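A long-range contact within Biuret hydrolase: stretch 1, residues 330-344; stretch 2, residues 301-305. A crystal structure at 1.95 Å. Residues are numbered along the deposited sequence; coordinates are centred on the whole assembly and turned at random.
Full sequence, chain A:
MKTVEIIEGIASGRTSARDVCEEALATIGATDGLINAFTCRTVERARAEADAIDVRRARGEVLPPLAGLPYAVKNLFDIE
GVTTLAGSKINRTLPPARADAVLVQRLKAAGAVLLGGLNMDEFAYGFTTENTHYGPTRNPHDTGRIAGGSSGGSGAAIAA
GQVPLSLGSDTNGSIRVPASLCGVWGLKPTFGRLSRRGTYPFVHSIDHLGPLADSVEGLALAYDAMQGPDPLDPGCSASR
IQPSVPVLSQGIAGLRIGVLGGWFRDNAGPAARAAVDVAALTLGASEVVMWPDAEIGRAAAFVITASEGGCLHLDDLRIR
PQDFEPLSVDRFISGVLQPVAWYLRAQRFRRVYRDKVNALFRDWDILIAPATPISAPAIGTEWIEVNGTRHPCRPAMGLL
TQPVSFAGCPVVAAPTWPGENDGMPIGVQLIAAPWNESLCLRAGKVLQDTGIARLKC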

# COMPACT_ATOMS: atom_id res chain seq x y z
N ASP A 330 3.96 -25.95 1.36
CA ASP A 330 5.35 -25.55 1.59
C ASP A 330 5.71 -24.26 0.87
O ASP A 330 6.59 -23.51 1.36
CB ASP A 330 6.34 -26.64 1.25
CG ASP A 330 6.00 -27.98 2.00
OD1 ASP A 330 5.58 -27.83 3.19
OD2 ASP A 330 6.08 -29.10 1.37
N ARG A 331 4.97 -23.93 -0.19
CA ARG A 331 5.15 -22.66 -0.86
C ARG A 331 4.52 -21.53 -0.06
O ARG A 331 5.07 -20.46 -0.01
CB ARG A 331 4.54 -22.71 -2.27
CG ARG A 331 5.12 -23.90 -3.09
CD ARG A 331 4.71 -23.85 -4.54
NE ARG A 331 5.17 -22.59 -5.16
CZ ARG A 331 4.67 -22.06 -6.27
NH1 ARG A 331 3.60 -22.62 -6.84
NH2 ARG A 331 5.19 -20.95 -6.77
N PHE A 332 3.37 -21.78 0.55
CA PHE A 332 2.78 -20.82 1.46
C PHE A 332 3.68 -20.56 2.65
O PHE A 332 3.89 -19.39 3.04
CB PHE A 332 1.35 -21.26 1.95
CG PHE A 332 0.24 -21.00 0.99
CD1 PHE A 332 -0.04 -19.73 0.53
CD2 PHE A 332 -0.55 -22.01 0.57
CE1 PHE A 332 -1.12 -19.49 -0.32
CE2 PHE A 332 -1.60 -21.81 -0.33
CZ PHE A 332 -1.90 -20.54 -0.76
N ILE A 333 4.24 -21.64 3.22
CA ILE A 333 5.11 -21.49 4.37
C ILE A 333 6.37 -20.68 3.97
O ILE A 333 6.75 -19.76 4.68
CB ILE A 333 5.48 -22.82 5.01
CG1 ILE A 333 4.31 -23.41 5.76
CG2 ILE A 333 6.63 -22.68 5.97
CD1 ILE A 333 4.48 -24.91 6.13
N SER A 334 7.00 -21.03 2.86
CA SER A 334 8.11 -20.24 2.36
C SER A 334 7.80 -18.78 2.26
O SER A 334 8.58 -17.92 2.71
CB SER A 334 8.52 -20.73 0.94
OG SER A 334 9.70 -20.05 0.53
N GLY A 335 6.63 -18.47 1.71
CA GLY A 335 6.14 -17.07 1.59
C GLY A 335 6.09 -16.35 2.93
O GLY A 335 6.51 -15.19 3.04
N VAL A 336 5.59 -17.03 3.96
CA VAL A 336 5.53 -16.44 5.34
C VAL A 336 6.91 -16.15 5.90
O VAL A 336 7.08 -15.23 6.69
CB VAL A 336 4.80 -17.41 6.28
CG1 VAL A 336 4.96 -17.02 7.73
CG2 VAL A 336 3.34 -17.49 5.91
N LEU A 337 7.92 -16.96 5.52
CA LEU A 337 9.28 -16.82 6.05
C LEU A 337 10.14 -15.78 5.29
O LEU A 337 11.27 -15.53 5.70
CB LEU A 337 9.97 -18.17 6.15
CG LEU A 337 9.19 -19.27 6.86
CD1 LEU A 337 10.01 -20.59 6.98
CD2 LEU A 337 8.67 -18.85 8.22
N GLN A 338 9.60 -15.14 4.26
CA GLN A 338 10.39 -14.24 3.44
C GLN A 338 10.74 -12.98 4.23
O GLN A 338 9.88 -12.40 4.92
CB GLN A 338 9.65 -13.83 2.15
CG GLN A 338 9.56 -14.94 1.14
CD GLN A 338 8.71 -14.65 -0.05
OE1 GLN A 338 8.45 -15.54 -0.84
NE2 GLN A 338 8.30 -13.39 -0.23
N PRO A 339 12.02 -12.59 4.22
CA PRO A 339 12.37 -11.25 4.80
C PRO A 339 11.42 -10.10 4.34
O PRO A 339 11.04 -10.03 3.21
CB PRO A 339 13.79 -11.01 4.29
CG PRO A 339 14.37 -12.42 4.11
CD PRO A 339 13.20 -13.30 3.69
N VAL A 340 11.02 -9.26 5.27
CA VAL A 340 10.22 -8.10 5.01
C VAL A 340 10.96 -7.15 4.05
O VAL A 340 10.33 -6.45 3.26
CB VAL A 340 9.80 -7.39 6.30
CG1 VAL A 340 10.99 -6.73 7.00
CG2 VAL A 340 8.69 -6.37 6.01
N ALA A 341 12.29 -7.14 4.06
CA ALA A 341 13.00 -6.32 3.06
C ALA A 341 12.64 -6.66 1.60
O ALA A 341 12.60 -5.74 0.73
CB ALA A 341 14.48 -6.45 3.25
N TRP A 342 12.39 -7.96 1.33
CA TRP A 342 12.11 -8.38 -0.06
C TRP A 342 10.76 -7.82 -0.46
O TRP A 342 10.60 -7.29 -1.59
CB TRP A 342 12.03 -9.88 -0.19
CG TRP A 342 13.29 -10.61 0.10
CD1 TRP A 342 14.51 -10.07 0.36
CD2 TRP A 342 13.46 -12.04 0.09
NE1 TRP A 342 15.43 -11.10 0.56
CE2 TRP A 342 14.80 -12.31 0.41
CE3 TRP A 342 12.61 -13.12 -0.19
CZ2 TRP A 342 15.32 -13.61 0.45
CZ3 TRP A 342 13.12 -14.42 -0.07
CH2 TRP A 342 14.47 -14.65 0.19
N TYR A 343 9.79 -7.93 0.48
CA TYR A 343 8.42 -7.39 0.20
C TYR A 343 8.47 -5.89 -0.08
O TYR A 343 7.87 -5.37 -1.03
CB TYR A 343 7.50 -7.73 1.36
CG TYR A 343 6.09 -7.25 1.14
CD1 TYR A 343 5.19 -8.01 0.38
CD2 TYR A 343 5.66 -5.97 1.58
CE1 TYR A 343 3.92 -7.54 0.07
CE2 TYR A 343 4.38 -5.53 1.31
CZ TYR A 343 3.50 -6.32 0.58
OH TYR A 343 2.21 -5.90 0.31
N LEU A 344 9.12 -5.14 0.81
CA LEU A 344 9.16 -3.66 0.66
C LEU A 344 9.88 -3.24 -0.63
O LEU A 344 9.43 -2.33 -1.33
CB LEU A 344 9.83 -3.01 1.88
CG LEU A 344 8.91 -3.14 3.10
CD1 LEU A 344 9.61 -2.82 4.39
CD2 LEU A 344 7.60 -2.35 2.96
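Stretch 2 (301-305) AFVIT

Stretch 2, residues 301-305, is a single piece of α-helix, with phi between -58° and -65° and psi between -40° and -51° and with the i to i+4 bond from Thr305 N to Ala301 O at 2.9 Å. It packs against stretch 1 where one helix ends, the chain turns through Gln338 and Pro339, and a second helix starts at Val340. The axes of helices 301-305 and 340-344 approach to 9.2 Å, and their N-to-C directions differ by 124° (signed crossing angle -124°), so stretch 2 runs obliquely against the second helix, nearer antiparallel than parallel. The closest backbone register pairs Tyr343 CA with Ile304 CA at 5.8 Å.

Val303 is the most heavily covered residue, with 84 Å² of its area hidden by stretch 1. Its CA-to-CB bond points toward stretch 1, and with chi1 at 167° (t) its CG1 lies 3.8 Å from Trp342 CB and 3.7 Å from Trp342 O, with Tyr343 N at 4.0 Å from the same CG1. The methyl therefore rests on backbone as well as side chain. The carbonyl of the same residue takes the one hydrogen bond between the stretches: Gln338 NE2 donates to Val303 O at 3.1 Å, with an N-H...O angle of 154°. The extended Gln338 side chain (chi2 172°) carries its amide from the turn to the helix.

Tyr343 has 59 Å² covered; its CA-to-CB bond points sideways, but with chi1 at -179° (t) the end of the side chain comes nearer; CE1 meets Ile304 CG1 at 3.9 Å, an apolar contact at an oblique angle to the ring. At the other end of the contact, Arg331 NH2 approaches Phe302 CZ at 3.6 Å. Phe302 CZ lies near the guanidinium plane, at its edge, so the geometry is not that of a stack. Altogether 324 Å² is buried, both sides summed.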

# COMPACT_ATOMS: atom_id res chain seq x y z
N ALA A 301 6.42 -9.70 -8.55
CA ALA A 301 5.12 -10.31 -8.42
C ALA A 301 5.17 -11.58 -7.56
O ALA A 301 4.31 -11.83 -6.72
CB ALA A 301 4.54 -10.62 -9.74
N PHE A 302 6.21 -12.36 -7.78
CA PHE A 302 6.39 -13.64 -7.11
C PHE A 302 6.58 -13.43 -5.64
O PHE A 302 5.95 -14.12 -4.81
CB PHE A 302 7.57 -14.39 -7.73
CG PHE A 302 7.64 -15.83 -7.37
CD1 PHE A 302 8.11 -16.20 -6.16
CD2 PHE A 302 7.26 -16.81 -8.25
CE1 PHE A 302 8.16 -17.53 -5.77
CE2 PHE A 302 7.37 -18.16 -7.91
CZ PHE A 302 7.82 -18.52 -6.66
N VAL A 303 7.42 -12.47 -5.28
CA VAL A 303 7.69 -12.12 -3.89
C VAL A 303 6.46 -11.64 -3.16
O VAL A 303 6.19 -12.13 -2.06
CB VAL A 303 8.89 -11.10 -3.82
CG1 VAL A 303 8.99 -10.48 -2.45
CG2 VAL A 303 10.21 -11.82 -4.12
N ILE A 304 5.74 -10.72 -3.73
CA ILE A 304 4.53 -10.17 -3.12
C ILE A 304 3.44 -11.23 -2.97
O ILE A 304 2.78 -11.30 -2.00
CB ILE A 304 4.05 -8.97 -3.95
CG1 ILE A 304 5.00 -7.80 -3.67
CG2 ILE A 304 2.62 -8.54 -3.64
CD1 ILE A 304 4.92 -6.65 -4.68
N THR A 305 3.31 -12.06 -3.98
CA THR A 305 2.31 -13.13 -4.01
C THR A 305 2.54 -14.09 -2.85
O THR A 305 1.61 -14.41 -2.14
CB THR A 305 2.36 -13.88 -5.35
OG1 THR A 305 1.83 -13.01 -6.38
CG2 THR A 305 1.57 -15.16 -5.29